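Local coordinates for adenosylmethionine-8-amino-7-oxononanoate aminotransferase (Methanocaldococcus jannaschii, PDB 6ZHK), which probably catalyses the pyridoxal-phosphate-dependent transfer of an amino group from S-adenosyl-L-methionine to 8-amino-7-oxononanoate, a step of biotin biosynthesis, at residues Cys86-Thr89 and Gly94-Pro97; Met132-Tyr137 and Gly144-Ile149; Val138-Lys143 and Glu260-Phe265; Leu424-Tyr429 and Cys454-Glu459. All coordinates share one frame; numbering follows the deposited sequence.

Contact 1. Residues Cys86-Thr89 and Gly94-Pro97; sequences CHST and GNVP
Asn95 leans its side chain on Ser88, meeting it first with CB and then with ND2. CB packs against the hydroxyl of Ser88, 3.9 Å from OG. CG sits between the backbone N and the carbonyl carbon of its own residue, and with chi1 at 69° the amide lies where ND2 can reach Ser88 O. This ND2 gives a weak hydrogen bond to Ser88 O, 3.3 Å long and bent to 154° at the hydrogen; the same ND2 also serves Gly341 O. OD1 is held by the hydroxyl of Ser98. Asn95 is the N-cap of helix 96-108, and its side chain caps a backbone N of the first turn, so one amide both starts the helix and ties it to the preceding loop. Gly94 and Asn95 form a short strand that pairs in parallel with a strand of the second subunit, which makes this loop part of the dimer interface. Where the two backbones stand too far apart to bond directly, a water bridges them. It accepts from Ser88 OG at 2.6 Å and donates to Thr89 O, also at 2.6 Å, and to Gly94 O at 2.8 Å. Ser88 N is bonded to Gln343 OE1 at the start of helix 343-358, while Ser88 and Thr89 pack on Ile39 and Ile62 of the second subunit.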
# COMPACT_ATOMS: atom_id res chain seq x y z
N CYS A 86 12.04 2.57 -14.38
CA CYS A 86 10.75 2.58 -13.71
C CYS A 86 10.94 2.45 -12.20
O CYS A 86 10.23 3.06 -11.44
CB CYS A 86 9.88 1.47 -14.25
SG CYS A 86 9.40 1.76 -15.98
N HIS A 87 11.87 1.60 -11.78
CA HIS A 87 12.01 1.39 -10.36
C HIS A 87 13.41 0.92 -9.98
O HIS A 87 13.87 -0.15 -10.38
CB HIS A 87 11.00 0.36 -9.84
CG HIS A 87 11.15 0.23 -8.36
ND1 HIS A 87 10.74 1.23 -7.45
CD2 HIS A 87 11.72 -0.75 -7.64
CE1 HIS A 87 11.06 0.85 -6.21
NE2 HIS A 87 11.69 -0.36 -6.31
N SER A 88 14.01 1.64 -9.05
CA SER A 88 15.08 1.06 -8.24
C SER A 88 14.84 1.46 -6.78
O SER A 88 14.20 2.47 -6.54
CB SER A 88 16.45 1.48 -8.75
OG SER A 88 16.58 2.89 -8.54
N THR A 89 15.53 0.77 -5.84
CA THR A 89 15.20 0.81 -4.43
C THR A 89 15.62 2.12 -3.75
O THR A 89 16.69 2.73 -4.07
CB THR A 89 15.79 -0.43 -3.74
OG1 THR A 89 15.13 -0.57 -2.50
CG2 THR A 89 17.27 -0.33 -3.44
N GLY A 94 19.50 5.50 -3.29
CA GLY A 94 18.59 6.55 -3.66
C GLY A 94 18.25 6.53 -5.15
O GLY A 94 18.84 5.75 -5.94
N ASN A 95 17.28 7.37 -5.52
CA ASN A 95 17.01 7.56 -6.95
C ASN A 95 16.73 9.03 -7.21
O ASN A 95 16.34 9.74 -6.28
CB ASN A 95 16.00 6.59 -7.55
CG ASN A 95 14.58 6.82 -7.06
OD1 ASN A 95 14.12 7.94 -7.04
ND2 ASN A 95 13.85 5.76 -6.73
N VAL A 96 16.88 9.47 -8.47
CA VAL A 96 16.82 10.92 -8.69
C VAL A 96 15.44 11.51 -8.43
O VAL A 96 15.34 12.56 -7.79
CB VAL A 96 17.35 11.32 -10.08
CG1 VAL A 96 17.23 12.84 -10.30
CG2 VAL A 96 18.80 10.82 -10.25
N PRO A 97 14.36 11.00 -9.05
CA PRO A 97 13.03 11.60 -8.91
C PRO A 97 12.59 11.69 -7.45
O PRO A 97 12.05 12.74 -7.02
CB PRO A 97 12.16 10.57 -9.69
CG PRO A 97 13.10 10.02 -10.72
CD PRO A 97 14.35 9.80 -9.91
O HOH W 1 17.92 3.13 -6.38

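Contact 2. Residues Met132-Tyr137 and Gly144-Ile149; sequences MAYQYY and GRTKFI
The turn that carries the chain from helix 122-140 into strand 147-151, a parallel strand of the seven-stranded sheet of the large domain in this fold-type I aminotransferase, is packed by Tyr134 and Tyr137 of the helix against Arg145 and Thr146. Arg145 lies at the centre of an inverse gamma turn, closed by a weak Thr146 N to Gly144 O bond. Its guanidinium stacks flat over one face of the Tyr137 ring, centres 4.0 Å apart and planes at 18°, a cation-pi contact in which CZ lies 3.6 Å from Tyr137 CE1. The arginine chain reaches this position with an unusual, nearly eclipsed bend (chi2 -113°). Tyr136 CD2 sits over the centre of the opposite face, so the Tyr137 ring is sandwiched. The guanidinium is kept in place by Val228 O at NH1 and by Asp142 and Asp262 at NH2, while Tyr137 OH makes a weak hydrogen bond with Ile264 N. An alanine at Tyr137 is likely to leave the Arg145 guanidinium without its flat support and open a gap beside Tyr136. One turn back, Tyr134 meets Thr146 CA at its ring edge, 4.0 Å from CE1, with Thr146 CG2 alongside. A water donates to Tyr134 O at 2.9 Å and to Arg145 O at 2.7 Å, and lies 3.4 Å above the plane of the Tyr134 ring, offset toward its rim.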
# COMPACT_ATOMS: atom_id res chain seq x y z
N MET A 132 5.93 5.46 13.78
CA MET A 132 6.94 6.45 14.11
C MET A 132 6.61 7.03 15.48
O MET A 132 7.53 7.18 16.28
CB MET A 132 6.90 7.58 13.05
CG MET A 132 7.53 7.16 11.73
SD MET A 132 7.24 8.53 10.61
CE MET A 132 8.30 8.07 9.23
N ALA A 133 5.33 7.36 15.72
CA ALA A 133 4.90 8.03 16.94
C ALA A 133 5.14 7.07 18.11
O ALA A 133 5.78 7.42 19.07
CB ALA A 133 3.45 8.48 16.87
N TYR A 134 4.77 5.79 17.90
CA TYR A 134 4.88 4.78 18.94
C TYR A 134 6.36 4.61 19.29
O TYR A 134 6.76 4.61 20.49
CB TYR A 134 4.26 3.45 18.52
CG TYR A 134 4.41 2.41 19.63
CD1 TYR A 134 3.53 2.43 20.72
CD2 TYR A 134 5.46 1.49 19.65
CE1 TYR A 134 3.68 1.52 21.78
CE2 TYR A 134 5.63 0.63 20.71
CZ TYR A 134 4.74 0.63 21.75
OH TYR A 134 4.91 -0.23 22.82
N GLN A 135 7.17 4.40 18.25
CA GLN A 135 8.57 4.07 18.49
C GLN A 135 9.36 5.29 18.93
O GLN A 135 10.28 5.16 19.74
CB GLN A 135 9.19 3.31 17.32
CG GLN A 135 10.64 2.92 17.63
CD GLN A 135 11.14 1.95 16.62
OE1 GLN A 135 10.59 1.83 15.51
NE2 GLN A 135 12.29 1.37 16.92
N TYR A 136 8.93 6.48 18.51
CA TYR A 136 9.56 7.70 19.03
C TYR A 136 9.60 7.65 20.57
O TYR A 136 10.64 7.91 21.19
CB TYR A 136 8.77 8.92 18.59
CG TYR A 136 9.13 10.23 19.27
CD1 TYR A 136 10.27 10.97 18.90
CD2 TYR A 136 8.33 10.72 20.28
CE1 TYR A 136 10.54 12.22 19.49
CE2 TYR A 136 8.61 11.96 20.88
CZ TYR A 136 9.74 12.67 20.52
OH TYR A 136 9.97 13.90 21.10
N TYR A 137 8.45 7.39 21.19
CA TYR A 137 8.39 7.48 22.65
C TYR A 137 9.16 6.33 23.28
O TYR A 137 9.79 6.52 24.31
CB TYR A 137 6.95 7.49 23.17
CG TYR A 137 6.23 8.79 22.88
CD1 TYR A 137 6.60 9.96 23.54
CD2 TYR A 137 5.22 8.86 21.91
CE1 TYR A 137 5.94 11.17 23.31
CE2 TYR A 137 4.56 10.07 21.69
CZ TYR A 137 4.92 11.21 22.37
OH TYR A 137 4.26 12.38 22.09
N GLY A 144 4.83 3.07 28.64
CA GLY A 144 3.40 2.89 28.69
C GLY A 144 2.60 3.78 27.73
O GLY A 144 1.39 3.86 27.85
N ARG A 145 3.24 4.37 26.72
CA ARG A 145 2.46 5.15 25.75
C ARG A 145 2.02 4.27 24.58
O ARG A 145 2.68 4.28 23.52
CB ARG A 145 3.32 6.28 25.17
CG ARG A 145 3.88 7.25 26.19
CD ARG A 145 3.14 8.50 25.84
NE ARG A 145 3.97 9.55 26.30
CZ ARG A 145 3.77 10.83 26.10
NH1 ARG A 145 2.78 11.26 25.31
NH2 ARG A 145 4.66 11.65 26.62
N THR A 146 0.93 3.54 24.80
CA THR A 146 0.50 2.44 23.95
C THR A 146 -0.89 2.71 23.38
O THR A 146 -1.35 1.98 22.51
CB THR A 146 0.48 1.12 24.71
OG1 THR A 146 -0.44 1.27 25.77
CG2 THR A 146 1.82 0.79 25.35
N LYS A 147 -1.52 3.82 23.78
CA LYS A 147 -2.87 4.12 23.35
C LYS A 147 -2.85 5.36 22.47
O LYS A 147 -1.81 5.98 22.26
CB LYS A 147 -3.82 4.24 24.54
CG LYS A 147 -4.13 2.89 25.23
CD LYS A 147 -5.19 2.98 26.32
CE LYS A 147 -5.85 1.66 26.67
NZ LYS A 147 -4.84 0.62 27.02
N PHE A 148 -3.99 5.63 21.85
CA PHE A 148 -4.08 6.79 21.00
C PHE A 148 -5.41 7.48 21.29
O PHE A 148 -6.28 6.90 21.93
CB PHE A 148 -4.03 6.38 19.54
CG PHE A 148 -5.22 5.54 19.19
CD1 PHE A 148 -5.17 4.16 19.35
CD2 PHE A 148 -6.41 6.15 18.79
CE1 PHE A 148 -6.30 3.42 19.10
CE2 PHE A 148 -7.54 5.40 18.53
CZ PHE A 148 -7.47 4.01 18.69
N ILE A 149 -5.53 8.70 20.80
CA ILE A 149 -6.79 9.40 20.82
C ILE A 149 -7.17 9.76 19.39
O ILE A 149 -6.35 10.30 18.62
CB ILE A 149 -6.64 10.71 21.64
CG1 ILE A 149 -6.51 10.41 23.14
CG2 ILE A 149 -7.90 11.54 21.38
CD1 ILE A 149 -6.11 11.62 23.99
O HOH W 2 5.31 4.41 22.99

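Contact 3. Residues Val138-Lys143 and Glu260-Phe265; sequences VLRGDK and ENDVIF
Two paired salt bridges meet at Arg140, one across the contact to Asp262 and one back to Asp142. Toward Asp262 the guanidinium is presented end-on: NH1 reaches OD2 at 2.7 Å and NH2 reaches OD1 at 3.1 Å, each oxygen using its syn lone pair. The two flat groups are nearly coplanar, their planes 21° apart. Toward Asp142 the grip is side-on, with NE to OD1 and NH1 to OD2 both at 2.8 Å, but here the donors lie some 24° out of the carboxylate plane. NH1 is thus shared by both acids, and the bend of the arginine chain at chi3 (71°) lets its two edges face them together. These residues sit where helices 122-140 and 250-261 end, each in a Schellman motif: Gly141 and Asp262 take positive phi, and Gly141 N bonds back to Val138 O. Among like charges, Asp142 OD2 and Asp262 OD2 come within 4.4 Å, a closeness that the shared NH1 and the NH2 of Arg145, salt-bridged to both, probably offset. A leucine in place of Arg140 would probably leave the two carboxylates without the guanidinium that joins them, and take one tie from between the two helix ends. Beyond Asp262 the chain turns inward, Val263 packing on strand 228-234.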
# COMPACT_ATOMS: atom_id res chain seq x y z
N VAL A 138 9.14 5.14 22.66
CA VAL A 138 9.96 4.09 23.24
C VAL A 138 11.43 4.53 23.25
O VAL A 138 12.17 4.30 24.23
CB VAL A 138 9.82 2.82 22.38
CG1 VAL A 138 10.90 1.82 22.74
CG2 VAL A 138 8.42 2.23 22.50
N LEU A 139 11.90 5.11 22.15
CA LEU A 139 13.30 5.44 22.01
C LEU A 139 13.64 6.59 22.95
O LEU A 139 14.74 6.66 23.44
CB LEU A 139 13.61 5.86 20.55
CG LEU A 139 13.68 4.68 19.57
CD1 LEU A 139 13.76 5.19 18.14
CD2 LEU A 139 14.89 3.80 19.88
N ARG A 140 12.69 7.49 23.15
CA ARG A 140 12.94 8.65 23.98
C ARG A 140 12.93 8.27 25.47
O ARG A 140 13.31 9.08 26.33
CB ARG A 140 11.85 9.70 23.77
CG ARG A 140 12.22 11.09 24.27
CD ARG A 140 11.07 12.04 23.96
NE ARG A 140 9.86 11.84 24.77
CZ ARG A 140 8.94 12.75 25.00
NH1 ARG A 140 7.94 12.49 25.80
NH2 ARG A 140 8.99 13.92 24.37
N GLY A 141 12.55 7.03 25.79
CA GLY A 141 12.59 6.57 27.18
C GLY A 141 11.26 6.65 27.91
O GLY A 141 11.15 6.29 29.09
N ASP A 142 10.19 7.05 27.20
CA ASP A 142 8.87 7.02 27.82
C ASP A 142 8.31 5.61 27.92
O ASP A 142 8.61 4.78 27.06
CB ASP A 142 7.86 7.86 27.04
CG ASP A 142 8.29 9.29 26.86
OD1 ASP A 142 9.35 9.52 26.29
OD2 ASP A 142 7.52 10.17 27.28
N LYS A 143 7.50 5.37 28.98
CA LYS A 143 6.96 4.04 29.31
C LYS A 143 5.43 4.08 29.28
O LYS A 143 4.83 5.02 29.79
CB LYS A 143 7.43 3.56 30.69
CG LYS A 143 8.93 3.65 30.92
CD LYS A 143 9.72 2.84 29.90
CE LYS A 143 11.23 3.05 30.03
NZ LYS A 143 12.05 2.42 28.96
N GLU A 260 0.88 21.33 24.57
CA GLU A 260 0.95 21.62 26.00
C GLU A 260 1.06 20.35 26.82
O GLU A 260 1.55 20.41 27.94
CB GLU A 260 -0.24 22.46 26.47
CG GLU A 260 -0.08 23.89 26.03
CD GLU A 260 -1.22 24.82 26.37
OE1 GLU A 260 -2.27 24.31 26.84
OE2 GLU A 260 -1.06 26.06 26.15
N ASN A 261 0.68 19.20 26.23
CA ASN A 261 0.65 17.96 26.99
C ASN A 261 1.62 16.92 26.45
O ASN A 261 1.54 15.76 26.86
CB ASN A 261 -0.76 17.34 27.04
CG ASN A 261 -1.79 18.14 27.82
OD1 ASN A 261 -2.57 18.96 27.28
ND2 ASN A 261 -1.86 17.88 29.11
N ASP A 262 2.56 17.33 25.58
CA ASP A 262 3.64 16.46 25.18
C ASP A 262 3.10 15.23 24.47
O ASP A 262 3.58 14.14 24.73
CB ASP A 262 4.53 16.03 26.36
CG ASP A 262 5.80 15.29 25.94
OD1 ASP A 262 6.40 15.61 24.87
OD2 ASP A 262 6.17 14.34 26.69
N VAL A 263 2.09 15.42 23.60
CA VAL A 263 1.61 14.34 22.75
C VAL A 263 1.86 14.65 21.26
O VAL A 263 1.59 15.74 20.82
CB VAL A 263 0.12 14.05 23.01
CG1 VAL A 263 -0.47 12.96 22.05
CG2 VAL A 263 -0.17 13.76 24.49
N ILE A 264 2.30 13.66 20.46
CA ILE A 264 2.43 13.80 19.00
C ILE A 264 1.04 13.99 18.36
O ILE A 264 0.07 13.28 18.69
CB ILE A 264 3.16 12.58 18.38
CG1 ILE A 264 4.67 12.73 18.52
CG2 ILE A 264 2.79 12.44 16.90
CD1 ILE A 264 5.41 11.42 18.22
N PHE A 265 0.97 14.96 17.42
CA PHE A 265 -0.27 15.19 16.70
C PHE A 265 -0.04 14.80 15.25
O PHE A 265 0.87 15.32 14.60
CB PHE A 265 -0.71 16.67 16.79
CG PHE A 265 -1.99 16.99 16.04
CD1 PHE A 265 -3.04 16.08 15.99
CD2 PHE A 265 -2.16 18.21 15.40
CE1 PHE A 265 -4.22 16.37 15.31
CE2 PHE A 265 -3.34 18.51 14.70
CZ PHE A 265 -4.36 17.59 14.66

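Contact 4. Residues Leu424-Tyr429 and Cys454-Glu459; sequences LEKGIY and CDALYE
Lys426 and Glu459 both set CG beside their backbone N, opposite the carbonyl carbon (chi1 -52° in the lysine). The lysine runs extended as far as CE and then bends at its last torsion (chi4 -56°), which brings NZ over to the glutamate; Glu459 stays extended beyond CG. The two side chains meet obliquely, and NZ gives OE1 a salt-bridged hydrogen bond of 3.0 Å, reaching the oxygen nearly in line with its C-O bond. NZ is also salt-bridged to Glu463 OE2, its stronger partner, one turn further along the same helix, so the ammonium is shared between two acids. Nearer the backbone, the methylene part of the lysine is laid against the helix: Lys426 CD is 3.8 Å from Ala456 CB and 3.7 Å from Ala456 O. The small alanine also takes the tip of Ile428, whose CD1 touches Ala456 CB at 3.5 Å in a tight apolar contact. Between lysine and isoleucine, Gly427 is the positive-phi residue of a Schellman motif that ends helix 415-425, with Gly427 N bonded to Leu424 O and Ile428 N to Leu423 O. Helix 447-463 packs on the turn from helix 415-425 into strand 428-429, and Tyr452 OH bonds to Lys426 O. Leu423 touches both Ile428 and Ala456, while the strand pairs with strand 54-57 through Leu56, at the edge of a four-stranded sheet.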
# COMPACT_ATOMS: atom_id res chain seq x y z
N LEU A 424 -26.33 9.60 -13.28
CA LEU A 424 -25.63 8.90 -14.34
C LEU A 424 -26.35 9.11 -15.67
O LEU A 424 -25.70 9.27 -16.72
CB LEU A 424 -25.49 7.40 -13.98
CG LEU A 424 -24.34 6.68 -14.68
CD1 LEU A 424 -22.97 7.18 -14.23
CD2 LEU A 424 -24.45 5.16 -14.61
N GLU A 425 -27.70 9.15 -15.63
CA GLU A 425 -28.48 9.45 -16.84
C GLU A 425 -28.16 10.83 -17.40
O GLU A 425 -28.36 11.09 -18.60
CB GLU A 425 -29.98 9.39 -16.56
CG GLU A 425 -30.50 8.01 -16.22
CD GLU A 425 -31.89 8.02 -15.59
OE1 GLU A 425 -32.49 9.13 -15.38
OE2 GLU A 425 -32.40 6.92 -15.34
N LYS A 426 -27.75 11.77 -16.53
CA LYS A 426 -27.43 13.13 -16.93
C LYS A 426 -25.93 13.27 -17.23
O LYS A 426 -25.47 14.38 -17.38
CB LYS A 426 -27.89 14.14 -15.88
CG LYS A 426 -29.36 14.00 -15.47
CD LYS A 426 -29.75 14.82 -14.27
CE LYS A 426 -31.17 14.57 -13.81
NZ LYS A 426 -32.08 14.83 -14.95
N GLY A 427 -25.21 12.15 -17.37
CA GLY A 427 -23.81 12.24 -17.80
C GLY A 427 -22.87 12.64 -16.65
O GLY A 427 -21.85 13.28 -16.90
N ILE A 428 -23.22 12.28 -15.40
CA ILE A 428 -22.41 12.60 -14.23
C ILE A 428 -22.21 11.34 -13.38
O ILE A 428 -23.17 10.61 -13.04
CB ILE A 428 -23.09 13.69 -13.36
CG1 ILE A 428 -23.22 15.01 -14.12
CG2 ILE A 428 -22.32 13.80 -12.00
CD1 ILE A 428 -24.18 16.01 -13.46
N TYR A 429 -20.96 11.12 -12.94
CA TYR A 429 -20.61 10.00 -12.10
C TYR A 429 -20.44 10.57 -10.69
O TYR A 429 -19.59 11.44 -10.47
CB TYR A 429 -19.27 9.37 -12.50
CG TYR A 429 -18.82 8.33 -11.49
CD1 TYR A 429 -19.64 7.28 -11.12
CD2 TYR A 429 -17.55 8.41 -10.94
CE1 TYR A 429 -19.24 6.32 -10.17
CE2 TYR A 429 -17.12 7.46 -10.02
CZ TYR A 429 -17.97 6.42 -9.63
OH TYR A 429 -17.50 5.61 -8.64
N CYS A 454 -24.63 21.26 -10.53
CA CYS A 454 -25.55 21.62 -9.46
C CYS A 454 -27.01 21.64 -9.94
O CYS A 454 -27.91 21.22 -9.22
CB CYS A 454 -25.10 22.98 -8.92
SG CYS A 454 -23.49 22.93 -8.04
N ASP A 455 -27.25 22.10 -11.19
CA ASP A 455 -28.58 22.03 -11.77
C ASP A 455 -28.98 20.56 -11.95
O ASP A 455 -30.12 20.18 -11.70
CB ASP A 455 -28.63 22.67 -13.17
CG ASP A 455 -28.70 24.18 -13.17
OD1 ASP A 455 -29.01 24.77 -12.13
OD2 ASP A 455 -28.43 24.76 -14.22
N ALA A 456 -28.05 19.69 -12.38
CA ALA A 456 -28.44 18.29 -12.53
C ALA A 456 -28.70 17.64 -11.18
O ALA A 456 -29.54 16.73 -11.07
CB ALA A 456 -27.33 17.52 -13.24
N LEU A 457 -27.96 18.06 -10.14
CA LEU A 457 -28.19 17.45 -8.83
C LEU A 457 -29.58 17.83 -8.29
O LEU A 457 -30.31 17.01 -7.70
CB LEU A 457 -27.05 17.87 -7.88
CG LEU A 457 -27.02 17.22 -6.50
CD1 LEU A 457 -27.00 15.69 -6.56
CD2 LEU A 457 -25.86 17.73 -5.67
N TYR A 458 -29.92 19.09 -8.48
CA TYR A 458 -31.24 19.61 -8.12
C TYR A 458 -32.36 18.75 -8.74
O TYR A 458 -33.23 18.26 -8.05
CB TYR A 458 -31.32 21.09 -8.50
CG TYR A 458 -32.64 21.76 -8.17
CD1 TYR A 458 -33.74 21.73 -9.04
CD2 TYR A 458 -32.79 22.47 -6.98
CE1 TYR A 458 -34.93 22.39 -8.72
CE2 TYR A 458 -33.96 23.14 -6.66
CZ TYR A 458 -35.05 23.09 -7.52
OH TYR A 458 -36.18 23.76 -7.15
N GLU A 459 -32.29 18.51 -10.04
CA GLU A 459 -33.26 17.69 -10.76
C GLU A 459 -33.15 16.22 -10.34
O GLU A 459 -34.16 15.52 -10.24
CB GLU A 459 -32.92 17.68 -12.25
CG GLU A 459 -33.11 18.99 -12.97
CD GLU A 459 -32.59 18.93 -14.40
OE1 GLU A 459 -32.17 17.83 -14.87
OE2 GLU A 459 -32.68 19.97 -15.09

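Contacts 2 and 3 form one continuous cluster, their centres 7 Å apart. Both draw on helix 122-140, and Arg145 of contact 2 reaches Asp262 of contact 3, NH2 to OD2 3.1 Å, while Asp142 N lies 3.0 Å from Tyr137 O. This cluster lies away from the predicted substrate- and cofactor-binding residues. Contacts 1 and 4 stand apart from it and from each other: the nearest atoms of contacts 1 and 2 are about 16 Å apart, and the centres of contacts 1 and 4 are about 43 Å apart. Those two lie nearer the predicted substrate-binding residues: the side chain of Thr89 is about 9 Å from Gly336, and that of Ile428 about 10 Å from the Arg431 side chain.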